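Local atomic coordinates of amino acid ABC transporter, periplasmic amino acid-binding protein (Brucella ovis, PDB entry 4Z9N), a protein that binds glutathione in its ligand cleft in the periplasm and probably delivers amino acids or small peptides to an ABC transporter of the inner membrane. Residues Tyr181-Asp184 with Gln185-Tyr189; Ala122-Ser126 with Ala127-Ser131; Leu145-Ala148 with Asp149-Ala153. All blocks are in the same frame, centred on the assembly; numbering follows the deposited sequence.

Interaction 1 (Tyr181-Asp184 with Gln185-Tyr189); sequences YTTD and QSSLY. With GSH (glutathione), chain U.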
loop_
_atom_site.group_PDB
_atom_site.type_symbol
_atom_site.label_atom_id
_atom_site.label_comp_id
_atom_site.label_asym_id
_atom_site.label_seq_id
_atom_site.Cartn_x
_atom_site.Cartn_y
_atom_site.Cartn_z
ATOM N N TYR D 181 -29.384 -6.936 -4.442
ATOM C CA TYR D 181 -28.719 -5.698 -4.060
ATOM C C TYR D 181 -27.236 -5.897 -4.354
ATOM O O TYR D 181 -26.682 -6.950 -4.015
ATOM C CB TYR D 181 -28.950 -5.417 -2.567
ATOM C CG TYR D 181 -28.691 -3.999 -2.086
ATOM C CD1 TYR D 181 -27.415 -3.442 -2.132
ATOM C CD2 TYR D 181 -29.721 -3.239 -1.537
ATOM C CE1 TYR D 181 -27.188 -2.138 -1.672
ATOM C CE2 TYR D 181 -29.506 -1.948 -1.075
ATOM C CZ TYR D 181 -28.237 -1.405 -1.141
ATOM O OH TYR D 181 -28.032 -0.118 -0.680
ATOM N N THR D 182 -26.577 -4.922 -4.974
ATOM C CA THR D 182 -25.136 -5.049 -5.117
ATOM C C THR D 182 -24.418 -3.828 -4.551
ATOM O O THR D 182 -24.855 -2.683 -4.732
ATOM C CB THR D 182 -24.693 -5.278 -6.602
ATOM O OG1 THR D 182 -23.291 -5.572 -6.638
ATOM C CG2 THR D 182 -24.961 -4.042 -7.486
ATOM N N THR D 183 -23.338 -4.103 -3.828
ATOM C CA THR D 183 -22.401 -3.087 -3.358
ATOM C C THR D 183 -21.204 -3.819 -2.749
ATOM O O THR D 183 -21.069 -5.037 -2.915
ATOM C CB THR D 183 -23.038 -2.100 -2.323
ATOM O OG1 THR D 183 -22.058 -1.125 -1.936
ATOM C CG2 THR D 183 -23.533 -2.817 -1.090
ATOM N N ASP D 184 -20.323 -3.088 -2.071
ATOM C CA ASP D 184 -19.167 -3.715 -1.419
ATOM C C ASP D 184 -19.633 -4.697 -0.370
ATOM O O ASP D 184 -20.669 -4.481 0.268
ATOM C CB ASP D 184 -18.273 -2.649 -0.804
ATOM C CG ASP D 184 -17.784 -1.675 -1.836
ATOM O OD1 ASP D 184 -17.439 -2.151 -2.936
ATOM O OD2 ASP D 184 -17.773 -0.447 -1.579
ATOM N N GLN D 185 -18.890 -5.782 -0.185
ATOM C CA GLN D 185 -19.399 -6.832 0.678
ATOM C C GLN D 185 -19.601 -6.343 2.115
ATOM O O GLN D 185 -20.627 -6.665 2.746
ATOM C CB GLN D 185 -18.463 -8.037 0.657
ATOM C CG GLN D 185 -18.915 -9.150 1.551
ATOM C CD GLN D 185 -17.873 -10.234 1.656
ATOM O OE1 GLN D 185 -17.688 -11.022 0.730
ATOM N NE2 GLN D 185 -17.142 -10.241 2.760
ATOM N N SER D 186 -18.664 -5.542 2.627
ATOM C CA SER D 186 -18.796 -5.050 4.005
ATOM C C SER D 186 -20.011 -4.150 4.110
ATOM O O SER D 186 -20.633 -4.065 5.162
ATOM C CB SER D 186 -17.543 -4.299 4.476
ATOM O OG SER D 186 -17.323 -3.120 3.708
ATOM N N SER D 187 -20.355 -3.492 3.009
ATOM C CA SER D 187 -21.513 -2.610 3.004
ATOM C C SER D 187 -22.810 -3.422 3.034
ATOM O O SER D 187 -23.804 -3.007 3.650
ATOM C CB SER D 187 -21.488 -1.706 1.769
ATOM O OG SER D 187 -20.342 -0.864 1.781
ATOM N N LEU D 188 -22.807 -4.561 2.340
ATOM C CA LEU D 188 -23.967 -5.460 2.354
ATOM C C LEU D 188 -24.285 -5.919 3.778
ATOM O O LEU D 188 -25.463 -6.023 4.150
ATOM C CB LEU D 188 -23.733 -6.663 1.430
ATOM C CG LEU D 188 -23.751 -6.339 -0.073
ATOM C CD1 LEU D 188 -23.290 -7.531 -0.891
ATOM C CD2 LEU D 188 -25.171 -5.924 -0.470
ATOM N N TYR D 189 -23.251 -6.185 4.582
ATOM C CA TYR D 189 -23.465 -6.504 5.993
ATOM C C TYR D 189 -24.198 -5.367 6.706
ATOM O O TYR D 189 -25.082 -5.604 7.531
ATOM C CB TYR D 189 -22.135 -6.778 6.714
ATOM C CG TYR D 189 -21.565 -8.174 6.537
ATOM C CD1 TYR D 189 -20.766 -8.494 5.441
ATOM C CD2 TYR D 189 -21.803 -9.164 7.482
ATOM C CE1 TYR D 189 -20.228 -9.769 5.292
ATOM C CE2 TYR D 189 -21.275 -10.435 7.342
ATOM C CZ TYR D 189 -20.494 -10.736 6.247
ATOM O OH TYR D 189 -19.969 -12.007 6.115
HETATM N N1 GSH U . -16.799 1.655 -2.811
HETATM C CA1 GSH U . -17.718 2.006 -3.895
HETATM C C1 GSH U . -17.231 3.300 -4.543
HETATM O O11 GSH U . -17.795 3.708 -5.596
HETATM O O12 GSH U . -16.285 3.963 -4.034
HETATM C CB1 GSH U . -19.151 2.235 -3.385
HETATM C CG1 GSH U . -19.136 3.380 -2.354
HETATM C CD1 GSH U . -20.575 3.778 -2.042
HETATM O OE1 GSH U . -20.961 4.897 -2.182
HETATM N N2 GSH U . -21.468 2.755 -1.554
HETATM C CA2 GSH U . -22.843 3.132 -1.282
HETATM C C2 GSH U . -22.946 4.184 -0.168
HETATM O O2 GSH U . -22.081 4.404 0.618
HETATM C CB2 GSH U . -23.700 1.887 -1.029
HETATM S SG2 GSH U . -23.303 1.085 0.549
HETATM N N3 GSH U . -24.163 4.968 -0.135
HETATM C CA3 GSH U . -24.335 5.979 0.872
HETATM C C3 GSH U . -24.731 7.285 0.183
HETATM O O31 GSH U . -25.165 8.233 0.890
HETATM O O32 GSH U . -24.612 7.419 -1.074
HETATM O O HOH W 1 -19.732 0.820 -0.321
#
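Part of the glutathione pocket forms where strand 180-182 turns into helix 185-192: Asp184, at the N-cap position, meets Ser187 and Leu188 of the first helical turn. Its carbonyl oxygen takes two backbone N-H groups, a good bond from Leu188 N (3.0 Å, N-H...O 152°) and a weak one from Ser187 N. The Asp184 side chain makes no capping bond. With CG anti to the carbonyl carbon (chi1 -59°), its carboxylate is directed at the ligand instead, where glutathione N1 donates to OD2 at 2.6 Å. This is the pocket of a family 3 solute-binding protein, in which a carboxylate meeting the ligand's amino group probably helps to select an amino-acid-like end. A water extends the grip. It donates to Asp184 OD2 (2.7 Å), is hydrogen-bonded to Ser187 OG (2.8 Å) and accepts from glutathione N2, while its bond to Thr183 OG1 is long and weak. The thiol SG2 of glutathione lies 3.5 Å from Ser187 CB, and Thr183 OG1 lies 3.5 Å from glutathione CB2, so both segments touch the cysteinyl part. Behind this polar side Tyr181 and Thr183 pack on Leu188. Thr183, with OG1 anti to its own N (chi1 -179°), has OG1 on the ligand and CG2 against Leu188 CD2 at 3.6 Å. The same leucine methyl approaches Tyr181 CD1 obliquely at 3.7 Å, and the hydroxyl of that tyrosine is hydrogen-bonded to Asn170. Thr27, Asn26, Arg73, Asn88, Arg95 and Gln138 supply further hydrogen bonds to glutathione.

Interaction 2 (Ala122-Ser126 with Ala127-Ser131); sequences AGINS and ALQLS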
loop_
_atom_site.group_PDB
_atom_site.type_symbol
_atom_site.label_atom_id
_atom_site.label_comp_id
_atom_site.label_asym_id
_atom_site.label_seq_id
_atom_site.Cartn_x
_atom_site.Cartn_y
_atom_site.Cartn_z
ATOM N N ALA D 122 -35.518 -18.578 -3.183
ATOM C CA ALA D 122 -34.978 -19.878 -2.831
ATOM C C ALA D 122 -34.282 -20.487 -4.043
ATOM O O ALA D 122 -34.541 -20.099 -5.183
ATOM C CB ALA D 122 -36.091 -20.800 -2.328
ATOM N N GLY D 123 -33.392 -21.436 -3.796
ATOM C CA GLY D 123 -32.723 -22.132 -4.876
ATOM C C GLY D 123 -31.602 -21.354 -5.538
ATOM O O GLY D 123 -30.955 -21.866 -6.451
ATOM N N ILE D 124 -31.375 -20.121 -5.094
ATOM C CA ILE D 124 -30.268 -19.321 -5.618
ATOM C C ILE D 124 -29.102 -19.364 -4.644
ATOM O O ILE D 124 -29.247 -18.977 -3.489
ATOM C CB ILE D 124 -30.686 -17.864 -5.886
ATOM C CG1 ILE D 124 -31.801 -17.794 -6.934
ATOM C CG2 ILE D 124 -29.465 -17.024 -6.317
ATOM C CD1 ILE D 124 -31.388 -18.281 -8.302
ATOM N N ASN D 125 -27.945 -19.829 -5.111
ATOM C CA ASN D 125 -26.761 -19.889 -4.261
ATOM C C ASN D 125 -25.526 -19.349 -4.972
ATOM O O ASN D 125 -24.411 -19.514 -4.495
ATOM C CB ASN D 125 -26.503 -21.328 -3.781
ATOM C CG ASN D 125 -26.159 -22.284 -4.916
ATOM O OD1 ASN D 125 -26.317 -21.965 -6.091
ATOM N ND2 ASN D 125 -25.707 -23.480 -4.557
ATOM N N SER D 126 -25.723 -18.701 -6.112
ATOM C CA SER D 126 -24.595 -18.149 -6.846
ATOM C C SER D 126 -25.017 -16.917 -7.635
ATOM O O SER D 126 -26.129 -16.864 -8.164
ATOM C CB SER D 126 -24.004 -19.196 -7.791
ATOM O OG SER D 126 -23.096 -18.596 -8.696
ATOM N N ALA D 127 -24.128 -15.935 -7.733
ATOM C CA ALA D 127 -24.436 -14.750 -8.520
ATOM C C ALA D 127 -24.617 -15.119 -9.986
ATOM O O ALA D 127 -25.200 -14.358 -10.747
ATOM C CB ALA D 127 -23.348 -13.695 -8.376
ATOM N N LEU D 128 -24.112 -16.283 -10.387
ATOM C CA LEU D 128 -24.234 -16.704 -11.781
ATOM C C LEU D 128 -25.651 -17.189 -12.094
ATOM O O LEU D 128 -25.970 -17.519 -13.237
ATOM C CB LEU D 128 -23.205 -17.788 -12.110
ATOM C CG LEU D 128 -21.757 -17.287 -12.224
ATOM C CD1 LEU D 128 -20.771 -18.432 -12.485
ATOM C CD2 LEU D 128 -21.635 -16.208 -13.299
ATOM N N GLN D 129 -26.512 -17.224 -11.084
ATOM C CA GLN D 129 -27.895 -17.615 -11.319
ATOM C C GLN D 129 -28.809 -16.392 -11.369
ATOM O O GLN D 129 -30.039 -16.508 -11.298
ATOM C CB GLN D 129 -28.360 -18.593 -10.249
ATOM C CG GLN D 129 -27.416 -19.763 -10.025
ATOM C CD GLN D 129 -27.794 -20.560 -8.804
ATOM O OE1 GLN D 129 -28.017 -19.998 -7.737
ATOM N NE2 GLN D 129 -27.870 -21.879 -8.950
ATOM N N LEU D 130 -28.205 -15.220 -11.529
ATOM C CA LEU D 130 -28.953 -13.968 -11.459
ATOM C C LEU D 130 -29.313 -13.370 -12.814
ATOM O O LEU D 130 -29.703 -12.208 -12.878
ATOM C CB LEU D 130 -28.167 -12.932 -10.647
ATOM C CG LEU D 130 -28.061 -13.249 -9.151
ATOM C CD1 LEU D 130 -27.253 -12.162 -8.453
ATOM C CD2 LEU D 130 -29.438 -13.415 -8.514
ATOM N N SER D 131 -29.186 -14.142 -13.891
ATOM C CA SER D 131 -29.553 -13.633 -15.211
ATOM C C SER D 131 -30.999 -13.146 -15.195
ATOM O O SER D 131 -31.898 -13.858 -14.742
ATOM C CB SER D 131 -29.376 -14.699 -16.293
ATOM O OG SER D 131 -29.668 -14.155 -17.568
#
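Gln129 folds back over the 124-126 backbone, and its side-chain oxygen carries much of the polar contact. OE1 accepts a hydrogen bond from Asn125 N at 2.6 Å (N-H...O 155°), the donor tilted 15° from the amide carbonyl plane, and a weak one from Ser126 N at 3.1 Å. Going the other way, Gln129 N donates to Ser126 O (3.0 Å). Ser126 adds a side-chain bond: its OG, trans to the backbone N (chi1 168°), accepts from Leu128 N at 3.0 Å, an ST turn that together with the Gln129 N to Ser126 O bond makes an ST motif at the start of the short 3-10 turn 127-128. Glu206 holds the same place from outside, through Ser126 OG and Ala127 N.

The apolar contacts lie beside these bonds. The side chains of Ile124 and Gln129 lie antiparallel, Ile124 CD1 3.6 Å from Gln129 CB, and Ile124 CG2 reaches Leu130 CD2 at a looser 4.2 Å. Ile116 and Phe114 of strand 101-117 touch Ile124 and Leu130 respectively.

With two backbone N-H groups on OE1 and its own N bonded to Ser126 O, Gln129 is held at both ends, which should limit rotation of its amide and fix the shape of this loop.

Interaction 3 (Leu145-Ala148 with Asp149-Ala153); sequences LNMA and DYFRA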
loop_
_atom_site.group_PDB
_atom_site.type_symbol
_atom_site.label_atom_id
_atom_site.label_comp_id
_atom_site.label_asym_id
_atom_site.label_seq_id
_atom_site.Cartn_x
_atom_site.Cartn_y
_atom_site.Cartn_z
ATOM N N LEU D 145 -20.500 0.192 -12.521
ATOM C CA LEU D 145 -19.695 -0.176 -13.687
ATOM C C LEU D 145 -19.279 -1.645 -13.635
ATOM O O LEU D 145 -19.308 -2.341 -14.653
ATOM C CB LEU D 145 -18.447 0.717 -13.786
ATOM C CG LEU D 145 -18.725 2.230 -13.766
ATOM C CD1 LEU D 145 -17.435 3.049 -13.827
ATOM C CD2 LEU D 145 -19.664 2.613 -14.911
ATOM N N ASN D 146 -18.864 -2.110 -12.457
ATOM C CA ASN D 146 -18.418 -3.500 -12.328
ATOM C C ASN D 146 -19.557 -4.474 -12.616
ATOM O O ASN D 146 -19.317 -5.546 -13.178
ATOM C CB ASN D 146 -17.879 -3.809 -10.938
ATOM C CG ASN D 146 -16.640 -3.012 -10.585
ATOM O OD1 ASN D 146 -15.832 -2.674 -11.442
ATOM N ND2 ASN D 146 -16.491 -2.705 -9.301
ATOM N N MET D 147 -20.779 -4.137 -12.192
ATOM C CA MET D 147 -21.894 -5.059 -12.411
ATOM C C MET D 147 -22.151 -5.226 -13.901
ATOM O O MET D 147 -22.347 -6.334 -14.379
ATOM C CB MET D 147 -23.171 -4.599 -11.726
ATOM C CG MET D 147 -24.349 -5.503 -12.070
ATOM S SD MET D 147 -25.771 -5.260 -10.997
ATOM C CE MET D 147 -26.120 -3.518 -11.254
ATOM N N ALA D 148 -22.147 -4.122 -14.634
ATOM C CA ALA D 148 -22.311 -4.206 -16.076
ATOM C C ALA D 148 -21.245 -5.144 -16.655
ATOM O O ALA D 148 -21.554 -6.024 -17.470
ATOM C CB ALA D 148 -22.232 -2.821 -16.709
ATOM N N ASP D 149 -19.991 -4.960 -16.230
ATOM C CA ASP D 149 -18.886 -5.785 -16.731
ATOM C C ASP D 149 -19.155 -7.266 -16.490
ATOM O O ASP D 149 -18.938 -8.119 -17.365
ATOM C CB ASP D 149 -17.563 -5.431 -16.045
ATOM C CG ASP D 149 -16.993 -4.093 -16.472
ATOM O OD1 ASP D 149 -17.420 -3.536 -17.506
ATOM O OD2 ASP D 149 -16.084 -3.612 -15.755
ATOM N N TYR D 150 -19.587 -7.570 -15.271
ATOM C CA TYR D 150 -19.761 -8.955 -14.840
ATOM C C TYR D 150 -20.883 -9.652 -15.614
ATOM O O TYR D 150 -20.760 -10.814 -16.004
ATOM C CB TYR D 150 -20.044 -8.989 -13.334
ATOM C CG TYR D 150 -20.186 -10.366 -12.723
ATOM C CD1 TYR D 150 -19.088 -11.202 -12.579
ATOM C CD2 TYR D 150 -21.420 -10.810 -12.254
ATOM C CE1 TYR D 150 -19.212 -12.463 -12.003
ATOM C CE2 TYR D 150 -21.554 -12.065 -11.665
ATOM C CZ TYR D 150 -20.447 -12.884 -11.543
ATOM O OH TYR D 150 -20.579 -14.128 -10.964
ATOM N N PHE D 151 -21.969 -8.929 -15.860
ATOM C CA PHE D 151 -23.098 -9.521 -16.561
ATOM C C PHE D 151 -22.787 -9.689 -18.038
ATOM O O PHE D 151 -23.193 -10.682 -18.634
ATOM C CB PHE D 151 -24.362 -8.676 -16.351
ATOM C CG PHE D 151 -25.111 -9.043 -15.114
ATOM C CD1 PHE D 151 -24.537 -8.859 -13.859
ATOM C CD2 PHE D 151 -26.369 -9.613 -15.198
ATOM C CE1 PHE D 151 -25.220 -9.225 -12.714
ATOM C CE2 PHE D 151 -27.053 -9.987 -14.066
ATOM C CZ PHE D 151 -26.483 -9.799 -12.820
ATOM N N ARG D 152 -22.049 -8.735 -18.616
ATOM C CA ARG D 152 -21.622 -8.844 -20.011
ATOM C C ARG D 152 -20.717 -10.060 -20.187
ATOM O O ARG D 152 -20.915 -10.887 -21.084
ATOM C CB ARG D 152 -20.873 -7.587 -20.470
ATOM C CG ARG D 152 -20.277 -7.733 -21.863
ATOM C CD ARG D 152 -19.583 -6.447 -22.354
ATOM N NE ARG D 152 -18.948 -5.772 -21.224
ATOM C CZ ARG D 152 -19.241 -4.541 -20.804
ATOM N NH1 ARG D 152 -20.094 -3.790 -21.476
ATOM N NH2 ARG D 152 -18.635 -4.030 -19.737
ATOM N N ALA D 153 -19.721 -10.163 -19.314
ATOM C CA ALA D 153 -18.702 -11.199 -19.431
ATOM C C ALA D 153 -19.320 -12.578 -19.309
ATOM O O ALA D 153 -18.907 -13.527 -19.984
ATOM C CB ALA D 153 -17.622 -11.000 -18.366
#
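The backbone of 145-153 is regular alpha-helix, with four successive i+4 to i bonds, from Asp149 N to Leu145 O (3.1 Å) through to Arg152 N to Ala148 O (3.0 Å). On the inward side Met147 and Phe151, one turn apart, run alongside each other toward the sheet. Met147 CG sits 3.8 Å from Phe151 CD1, and Met147 SD is 5.1 Å from the ring centroid, 40° off the normal, an oblique Met-aromatic contact. Met147 O comes to the ring edge, near its plane, 3.4 Å from Phe151 CD1. Ile135 and Phe114 of the sheet pack on both side chains.

The side facing the second subunit is polar. Arg152 bends at chi3 (35°), which brings NH2 back to Asp149 OD1 in a 2.6 Å salt bridge, while one guanidinium face turns toward Ala148 O. Asp149 OD2 has its own partners, Arg261 and Arg328 of the second subunit, so the carboxylate is shared among three arginines and is probably kept ionised. At the border of this side, Asn146 OD1 also bonds that Arg328, and its ND2 bonds Gln112 of its own chain.

Helix 142-153 is the crossover helix of the beta-alpha-beta unit of parallel strands 134-138 and 159-163, its apolar side on the sheet and its polar side toward the second subunit.

From the N terminus the chain reaches interaction 2 first, in the loop between strands 101-117 and 134-138, then interaction 3 on helix 142-153, and last interaction 1 after strand 180-182. The three are local and follow in series, so none nests or crosses. Interaction 2 closes a turn within its loop, interaction 3 spans helical turns, and interaction 1 lies where the strand leads into helix 185-192. Leu128 and Ala127 pack on the Tyr150 hydroxyl, joining loop to helix, while Thr182 CG2 meets Met147 SD, joining helix to strand. Interactions 1 and 2 do not touch: their nearest atoms are about 7 Å apart.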